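PDB 2QSV: uncharacterized protein, which is of unknown function, possibly a cysteine-type peptidase as a whole, this C-terminal part holding two immunoglobulin-like beta-sandwich domains. Local coordinates for residues A[125-137]-A[179-191]. Numbering follows the deposited sequence.
Sequences YLDMGQLDGETTK and LRIAVDPQVMKAE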
ATOM      1  N   TYR A 125     -18.194  -6.889   1.782  1.00 25.12           N
ATOM      2  CA  TYR A 125     -18.964  -5.667   1.765  1.00 26.77           C
ATOM      3  C   TYR A 125     -19.558  -5.501   3.142  1.00 26.88           C
ATOM      4  O   TYR A 125     -20.354  -6.321   3.585  1.00 27.93           O
ATOM      5  CB  TYR A 125     -20.058  -5.742   0.696  1.00 28.29           C
ATOM      6  CG  TYR A 125     -20.853  -4.430   0.538  1.00 31.52           C
ATOM      7  CD1 TYR A 125     -20.432  -3.427  -0.328  1.00 34.27           C
ATOM      8  CD2 TYR A 125     -22.030  -4.213   1.261  1.00 35.08           C
ATOM      9  CE1 TYR A 125     -21.179  -2.221  -0.491  1.00 34.82           C
ATOM     10  CE2 TYR A 125     -22.779  -3.018   1.117  1.00 37.41           C
ATOM     11  CZ  TYR A 125     -22.342  -2.034   0.240  1.00 37.52           C
ATOM     12  OH  TYR A 125     -23.088  -0.860   0.099  1.00 39.56           O
ATOM     13  N   LEU A 126     -19.157  -4.461   3.841  1.00 26.33           N
ATOM     14  CA  LEU A 126     -19.694  -4.205   5.152  1.00 27.25           C
ATOM     15  C   LEU A 126     -20.200  -2.753   5.238  1.00 27.39           C
ATOM     16  O   LEU A 126     -19.408  -1.808   5.201  1.00 26.81           O
ATOM     17  CB  LEU A 126     -18.616  -4.454   6.245  1.00 25.46           C
ATOM     18  CG  LEU A 126     -18.993  -4.033   7.685  1.00 27.44           C
ATOM     19  CD1 LEU A 126     -20.171  -4.843   8.247  1.00 29.29           C
ATOM     20  CD2 LEU A 126     -17.795  -4.152   8.653  1.00 27.20           C
ATOM     21  N   ASP A 127     -21.509  -2.580   5.386  1.00 29.21           N
ATOM     22  CA  ASP A 127     -22.050  -1.231   5.591  1.00 30.47           C
ATOM     23  C   ASP A 127     -22.368  -1.087   7.055  1.00 30.36           C
ATOM     24  O   ASP A 127     -23.301  -1.719   7.557  1.00 30.03           O
ATOM     25  CB  ASP A 127     -23.296  -0.983   4.706  1.00 31.70           C
ATOM     26  CG  ASP A 127     -23.726   0.515   4.661  1.00 34.64           C
ATOM     27  OD1 ASP A 127     -23.365   1.334   5.553  1.00 34.06           O
ATOM     28  OD2 ASP A 127     -24.435   0.859   3.698  1.00 39.42           O
HETATM   29  N   MSE A 128     -21.573  -0.295   7.765  1.00 31.31           N
HETATM   30  CA  MSE A 128     -21.783  -0.118   9.201  1.00 33.37           C
HETATM   31  C   MSE A 128     -22.898   0.860   9.591  1.00 34.70           C
HETATM   32  O   MSE A 128     -23.196   1.031  10.779  1.00 34.57           O
HETATM   33  CB  MSE A 128     -20.486   0.266   9.869  1.00 33.17           C
HETATM   34  CG  MSE A 128     -19.438  -0.794   9.636  1.00 34.65           C
HETATM   35 SE   MSE A 128     -17.848  -0.404  10.571  0.60 37.36          SE
HETATM   36  CE  MSE A 128     -18.460  -0.146  12.356  1.00 35.50           C
ATOM     37  N   GLY A 129     -23.533   1.458   8.596  1.00 36.76           N
ATOM     38  CA  GLY A 129     -24.575   2.450   8.826  1.00 40.08           C
ATOM     39  C   GLY A 129     -24.088   3.734   9.487  1.00 41.89           C
ATOM     40  O   GLY A 129     -22.940   4.165   9.298  1.00 41.81           O
ATOM     41  N   GLN A 130     -24.980   4.332  10.274  0.50 43.07           N
ATOM     42  CA  GLN A 130     -24.748   5.589  10.965  0.50 44.12           C
ATOM     43  C   GLN A 130     -24.133   5.351  12.335  0.50 44.80           C
ATOM     44  O   GLN A 130     -24.669   4.592  13.131  0.50 44.38           O
ATOM     45  CB  GLN A 130     -26.064   6.368  11.079  0.50 44.45           C
ATOM     46  CG  GLN A 130     -26.006   7.595  11.972  0.50 44.86           C
ATOM     47  CD  GLN A 130     -27.169   8.538  11.736  0.50 46.61           C
ATOM     48  OE1 GLN A 130     -27.114   9.407  10.858  0.50 46.43           O
ATOM     49  NE2 GLN A 130     -28.227   8.374  12.520  0.50 45.63           N
ATOM     50  N   LEU A 131     -23.003   6.011  12.596  1.00 45.56           N
ATOM     51  CA  LEU A 131     -22.227   5.784  13.815  1.00 47.78           C
ATOM     52  C   LEU A 131     -22.529   6.737  14.972  1.00 50.26           C
ATOM     53  O   LEU A 131     -22.304   6.371  16.136  1.00 50.70           O
ATOM     54  CB  LEU A 131     -20.725   5.837  13.520  1.00 47.14           C
ATOM     55  CG  LEU A 131     -20.137   4.966  12.413  1.00 47.32           C
ATOM     56  CD1 LEU A 131     -18.645   5.113  12.438  1.00 45.73           C
ATOM     57  CD2 LEU A 131     -20.516   3.515  12.588  1.00 47.53           C
ATOM     58  N   ASP A 132     -22.979   7.958  14.654  1.00 52.76           N
ATOM     59  CA  ASP A 132     -23.341   8.978  15.666  1.00 55.92           C
ATOM     60  C   ASP A 132     -22.338   9.077  16.856  1.00 56.23           C
ATOM     61  O   ASP A 132     -22.706   8.867  18.026  1.00 56.47           O
ATOM     62  CB  ASP A 132     -24.816   8.771  16.145  1.00 57.08           C
ATOM     63  CG  ASP A 132     -25.356   9.955  16.996  1.00 61.64           C
ATOM     64  OD1 ASP A 132     -25.282  11.135  16.539  1.00 65.58           O
ATOM     65  OD2 ASP A 132     -25.867   9.705  18.127  1.00 65.16           O
ATOM     66  N   GLY A 133     -21.065   9.349  16.543  1.00 56.14           N
ATOM     67  CA  GLY A 133     -20.122   9.825  17.561  1.00 55.82           C
ATOM     68  C   GLY A 133     -19.386   8.873  18.493  1.00 55.59           C
ATOM     69  O   GLY A 133     -18.691   9.319  19.410  1.00 55.93           O
ATOM     70  N   GLU A 134     -19.485   7.570  18.256  1.00 54.97           N
ATOM     71  CA  GLU A 134     -18.783   6.588  19.100  1.00 53.39           C
ATOM     72  C   GLU A 134     -17.933   5.605  18.256  1.00 51.06           C
ATOM     73  O   GLU A 134     -18.377   5.204  17.172  1.00 50.09           O
ATOM     74  CB  GLU A 134     -19.821   5.841  19.941  1.00 54.87           C
ATOM     75  CG  GLU A 134     -21.106   5.514  19.167  1.00 58.44           C
ATOM     76  CD  GLU A 134     -21.975   4.485  19.884  1.00 64.69           C
ATOM     77  OE1 GLU A 134     -22.221   4.672  21.110  1.00 64.88           O
ATOM     78  OE2 GLU A 134     -22.408   3.497  19.220  1.00 66.31           O
ATOM     79  N   THR A 135     -16.729   5.239  18.723  1.00 48.07           N
ATOM     80  CA  THR A 135     -15.907   4.277  17.972  1.00 45.64           C
ATOM     81  C   THR A 135     -16.635   2.937  17.906  1.00 43.60           C
ATOM     82  O   THR A 135     -17.004   2.370  18.932  1.00 44.02           O
ATOM     83  CB  THR A 135     -14.480   4.090  18.496  1.00 46.05           C
ATOM     84  OG1 THR A 135     -13.843   5.365  18.581  1.00 46.62           O
ATOM     85  CG2 THR A 135     -13.664   3.199  17.532  1.00 43.97           C
ATOM     86  N   THR A 136     -16.860   2.475  16.685  1.00 40.33           N
ATOM     87  CA  THR A 136     -17.722   1.349  16.440  1.00 37.68           C
ATOM     88  C   THR A 136     -16.911   0.168  15.893  1.00 36.00           C
ATOM     89  O   THR A 136     -16.139   0.296  14.954  1.00 34.18           O
ATOM     90  CB  THR A 136     -18.861   1.780  15.526  1.00 38.15           C
ATOM     91  OG1 THR A 136     -19.464   2.944  16.097  1.00 38.50           O
ATOM     92  CG2 THR A 136     -19.934   0.695  15.361  1.00 37.90           C
ATOM     93  N   LYS A 137     -17.091  -0.968  16.553  1.00 33.61           N
ATOM     94  CA  LYS A 137     -16.442  -2.198  16.226  1.00 32.58           C
ATOM     95  C   LYS A 137     -17.330  -3.109  15.393  1.00 31.41           C
ATOM     96  O   LYS A 137     -18.541  -3.091  15.512  1.00 31.17           O
ATOM     97  CB  LYS A 137     -16.043  -2.923  17.510  1.00 32.00           C
ATOM     98  CG  LYS A 137     -14.914  -2.291  18.269  1.00 34.35           C
ATOM     99  CD  LYS A 137     -14.721  -3.081  19.581  1.00 41.37           C
ATOM    100  CE  LYS A 137     -13.714  -2.402  20.507  1.00 45.17           C
ATOM    101  NZ  LYS A 137     -13.161  -3.386  21.478  1.00 49.02           N
ATOM    102  N   LEU A 179     -11.709 -11.123  11.878  1.00 20.56           N
ATOM    103  CA  LEU A 179     -11.086  -9.838  11.522  1.00 20.02           C
ATOM    104  C   LEU A 179     -11.757  -8.779  12.350  1.00 18.67           C
ATOM    105  O   LEU A 179     -12.944  -8.565  12.218  1.00 18.01           O
ATOM    106  CB  LEU A 179     -11.281  -9.548  10.025  1.00 19.44           C
ATOM    107  CG  LEU A 179     -10.597  -8.281   9.454  1.00 19.69           C
ATOM    108  CD1 LEU A 179      -9.091  -8.346   9.585  1.00 17.16           C
ATOM    109  CD2 LEU A 179     -11.034  -8.156   7.996  1.00 16.17           C
ATOM    110  N   ARG A 180     -11.042  -8.150  13.276  1.00 19.81           N
ATOM    111  CA  ARG A 180     -11.726  -7.172  14.128  1.00 20.51           C
ATOM    112  C   ARG A 180     -11.569  -5.792  13.472  1.00 21.26           C
ATOM    113  O   ARG A 180     -10.481  -5.342  13.309  1.00 21.80           O
ATOM    114  CB  ARG A 180     -11.076  -7.069  15.509  1.00 21.24           C
ATOM    115  CG  ARG A 180     -10.827  -8.418  16.191  1.00 26.49           C
ATOM    116  CD  ARG A 180     -12.042  -8.995  16.698  1.00 26.12           C
ATOM    117  NE  ARG A 180     -11.745 -10.172  17.539  1.00 34.13           N
ATOM    118  CZ  ARG A 180     -12.652 -10.734  18.333  1.00 33.70           C
ATOM    119  NH1 ARG A 180     -13.852 -10.185  18.402  1.00 35.32           N
ATOM    120  NH2 ARG A 180     -12.379 -11.835  19.041  1.00 33.82           N
ATOM    121  N   ILE A 181     -12.676  -5.133  13.187  1.00 22.43           N
ATOM    122  CA  ILE A 181     -12.707  -3.865  12.459  1.00 22.02           C
ATOM    123  C   ILE A 181     -13.212  -2.795  13.448  1.00 22.30           C
ATOM    124  O   ILE A 181     -14.075  -3.059  14.296  1.00 21.43           O
ATOM    125  CB  ILE A 181     -13.627  -4.010  11.226  1.00 22.36           C
ATOM    126  CG1 ILE A 181     -12.992  -5.025  10.265  1.00 20.81           C
ATOM    127  CG2 ILE A 181     -13.934  -2.632  10.517  1.00 21.83           C
ATOM    128  CD1 ILE A 181     -13.982  -5.685   9.326  1.00 19.41           C
ATOM    129  N   ALA A 182     -12.603  -1.612  13.394  1.00 21.69           N
ATOM    130  CA  ALA A 182     -13.114  -0.456  14.153  1.00 23.68           C
ATOM    131  C   ALA A 182     -13.102   0.816  13.276  1.00 24.39           C
ATOM    132  O   ALA A 182     -12.130   1.046  12.526  1.00 24.25           O
ATOM    133  CB  ALA A 182     -12.324  -0.254  15.456  1.00 22.67           C
ATOM    134  N   VAL A 183     -14.203   1.567  13.299  1.00 25.94           N
ATOM    135  CA  VAL A 183     -14.297   2.870  12.603  1.00 28.08           C
ATOM    136  C   VAL A 183     -14.432   3.982  13.659  1.00 29.36           C
ATOM    137  O   VAL A 183     -15.254   3.868  14.564  1.00 29.46           O
ATOM    138  CB  VAL A 183     -15.414   2.921  11.529  1.00 28.18           C
ATOM    139  CG1 VAL A 183     -15.640   4.402  10.957  1.00 29.51           C
ATOM    140  CG2 VAL A 183     -15.075   1.980  10.405  1.00 28.32           C
ATOM    141  N   ASP A 184     -13.572   5.008  13.561  1.00 30.21           N
ATOM    142  CA  ASP A 184     -13.518   6.120  14.513  1.00 31.65           C
ATOM    143  C   ASP A 184     -14.207   7.348  13.884  1.00 31.78           C
ATOM    144  O   ASP A 184     -13.615   8.016  13.019  1.00 31.50           O
ATOM    145  CB  ASP A 184     -12.058   6.431  14.895  1.00 32.25           C
ATOM    146  CG  ASP A 184     -11.919   7.348  16.160  1.00 35.48           C
ATOM    147  OD1 ASP A 184     -12.865   8.080  16.551  1.00 37.29           O
ATOM    148  OD2 ASP A 184     -10.818   7.343  16.758  1.00 38.12           O
ATOM    149  N   PRO A 185     -15.465   7.629  14.291  1.00 31.47           N
ATOM    150  CA  PRO A 185     -16.204   8.765  13.733  1.00 32.10           C
ATOM    151  C   PRO A 185     -15.577  10.132  14.098  1.00 32.00           C
ATOM    152  O   PRO A 185     -15.826  11.102  13.390  1.00 31.76           O
ATOM    153  CB  PRO A 185     -17.595   8.646  14.377  1.00 31.40           C
ATOM    154  CG  PRO A 185     -17.356   7.924  15.626  1.00 31.91           C
ATOM    155  CD  PRO A 185     -16.232   6.957  15.352  1.00 31.91           C
ATOM    156  N   GLN A 186     -14.845  10.196  15.208  1.00 33.41           N
ATOM    157  CA  GLN A 186     -14.117  11.417  15.598  1.00 35.88           C
ATOM    158  C   GLN A 186     -12.988  11.774  14.627  1.00 35.52           C
ATOM    159  O   GLN A 186     -12.694  12.976  14.424  1.00 36.20           O
ATOM    160  CB  GLN A 186     -13.582  11.330  17.037  1.00 36.09           C
ATOM    161  CG  GLN A 186     -14.677  11.064  18.078  1.00 43.09           C
ATOM    162  CD  GLN A 186     -15.947  11.938  17.900  1.00 49.04           C
ATOM    163  OE1 GLN A 186     -15.871  13.163  17.864  1.00 51.96           O
ATOM    164  NE2 GLN A 186     -17.113  11.298  17.816  1.00 49.87           N
ATOM    165  N   VAL A 187     -12.376  10.747  14.020  1.00 34.02           N
ATOM    166  CA  VAL A 187     -11.347  10.944  13.014  1.00 33.76           C
ATOM    167  C   VAL A 187     -12.022  11.444  11.771  1.00 35.81           C
ATOM    168  O   VAL A 187     -11.539  12.389  11.164  1.00 35.97           O
ATOM    169  CB  VAL A 187     -10.467   9.651  12.746  1.00 33.20           C
ATOM    170  CG1 VAL A 187      -9.555   9.817  11.528  1.00 30.97           C
ATOM    171  CG2 VAL A 187      -9.635   9.325  13.962  1.00 29.65           C
HETATM  172  N   MSE A 188     -13.151  10.840  11.400  1.00 37.09           N
HETATM  173  CA  MSE A 188     -13.918  11.278  10.231  1.00 39.33           C
HETATM  174  C   MSE A 188     -14.367  12.749  10.355  1.00 41.57           C
HETATM  175  O   MSE A 188     -14.316  13.508   9.383  1.00 41.17           O
HETATM  176  CB  MSE A 188     -15.158  10.401  10.025  1.00 38.83           C
HETATM  177  CG  MSE A 188     -14.874   8.917   9.851  1.00 36.89           C
HETATM  178 SE   MSE A 188     -16.528   7.868   9.900  0.60 33.84          SE
HETATM  179  CE  MSE A 188     -17.693   8.764   8.606  1.00 27.67           C
ATOM    180  N   LYS A 189     -14.819  13.133  11.548  0.50 42.59           N
ATOM    181  CA  LYS A 189     -15.197  14.513  11.805  0.50 43.97           C
ATOM    182  C   LYS A 189     -13.980  15.446  11.698  0.50 44.99           C
ATOM    183  O   LYS A 189     -13.993  16.374  10.888  0.50 45.33           O
ATOM    184  CB  LYS A 189     -15.917  14.652  13.143  0.50 43.60           C
ATOM    185  CG  LYS A 189     -17.396  14.408  13.028  0.50 43.12           C
ATOM    186  CD  LYS A 189     -18.101  14.507  14.351  0.50 43.80           C
ATOM    187  CE  LYS A 189     -17.704  13.378  15.261  0.50 43.69           C
ATOM    188  NZ  LYS A 189     -18.790  13.068  16.235  0.50 45.48           N
ATOM    189  N   ALA A 190     -12.931  15.175  12.480  1.00 46.03           N
ATOM    190  CA  ALA A 190     -11.677  15.941  12.375  1.00 46.51           C
ATOM    191  C   ALA A 190     -11.167  16.078  10.933  1.00 47.23           C
ATOM    192  O   ALA A 190     -10.497  17.050  10.621  1.00 48.99           O
ATOM    193  CB  ALA A 190     -10.617  15.352  13.279  1.00 46.30           C
ATOM    194  N   GLU A 191     -11.531  15.152  10.050  1.00 47.34           N
ATOM    195  CA  GLU A 191     -11.155  15.196   8.633  1.00 47.50           C
ATOM    196  C   GLU A 191     -12.245  15.776   7.728  1.00 48.15           C
ATOM    197  O   GLU A 191     -12.096  15.788   6.499  1.00 48.22           O
ATOM    198  CB  GLU A 191     -10.819  13.786   8.128  1.00 47.72           C
ATOM    199  CG  GLU A 191      -9.702  13.061   8.883  1.00 48.15           C
ATOM    200  CD  GLU A 191      -8.306  13.394   8.388  1.00 51.02           C
ATOM    201  OE1 GLU A 191      -8.166  13.895   7.245  1.00 51.60           O
ATOM    202  OE2 GLU A 191      -7.340  13.131   9.151  1.00 51.83           O
TER
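Thr136 and Val183 form an antiparallel hydrogen-bonded pair, with Thr136 N to Val183 O at 3.0 Å and Val183 N to Thr136 O at 2.8 Å. Lys137 and Ala182 follow as a non-hydrogen-bonded pair. The Thr136 hydroxyl OG1 donates to Glu134 O at 2.7 Å, from above the carbonyl plane, and ties the strand start to the preceding type I' turn.

Val183 points into the sandwich and its two methyls part. CG1, anti to the backbone N (chi1 171°), meets Leu131 CD1 at a tight 3.4 Å, the two side chains crossing at about a right angle. CG2 lies 3.7 Å from SE of Met128, a selenomethionine, and the two side chains slide past each other in opposite directions. Leu126 CD2 and Ile181 CD1 meet tip to tip at 4.2 Å. Pro185 packs its ring against the turn, CG lying 3.3 Å from Glu134 O. Asp184 N-caps helix 185-190 through a weak bond from Gln186 N to its OD1.

Strands 136-144 and 176-183 are neighbours in one sheet of the Ig-like domain. Strand 125-130 edges the facing sheet beside strand 211-219, whose Ala218 also touches Val183. Ile196 of strand 195-204 packs on Val183 and Met188.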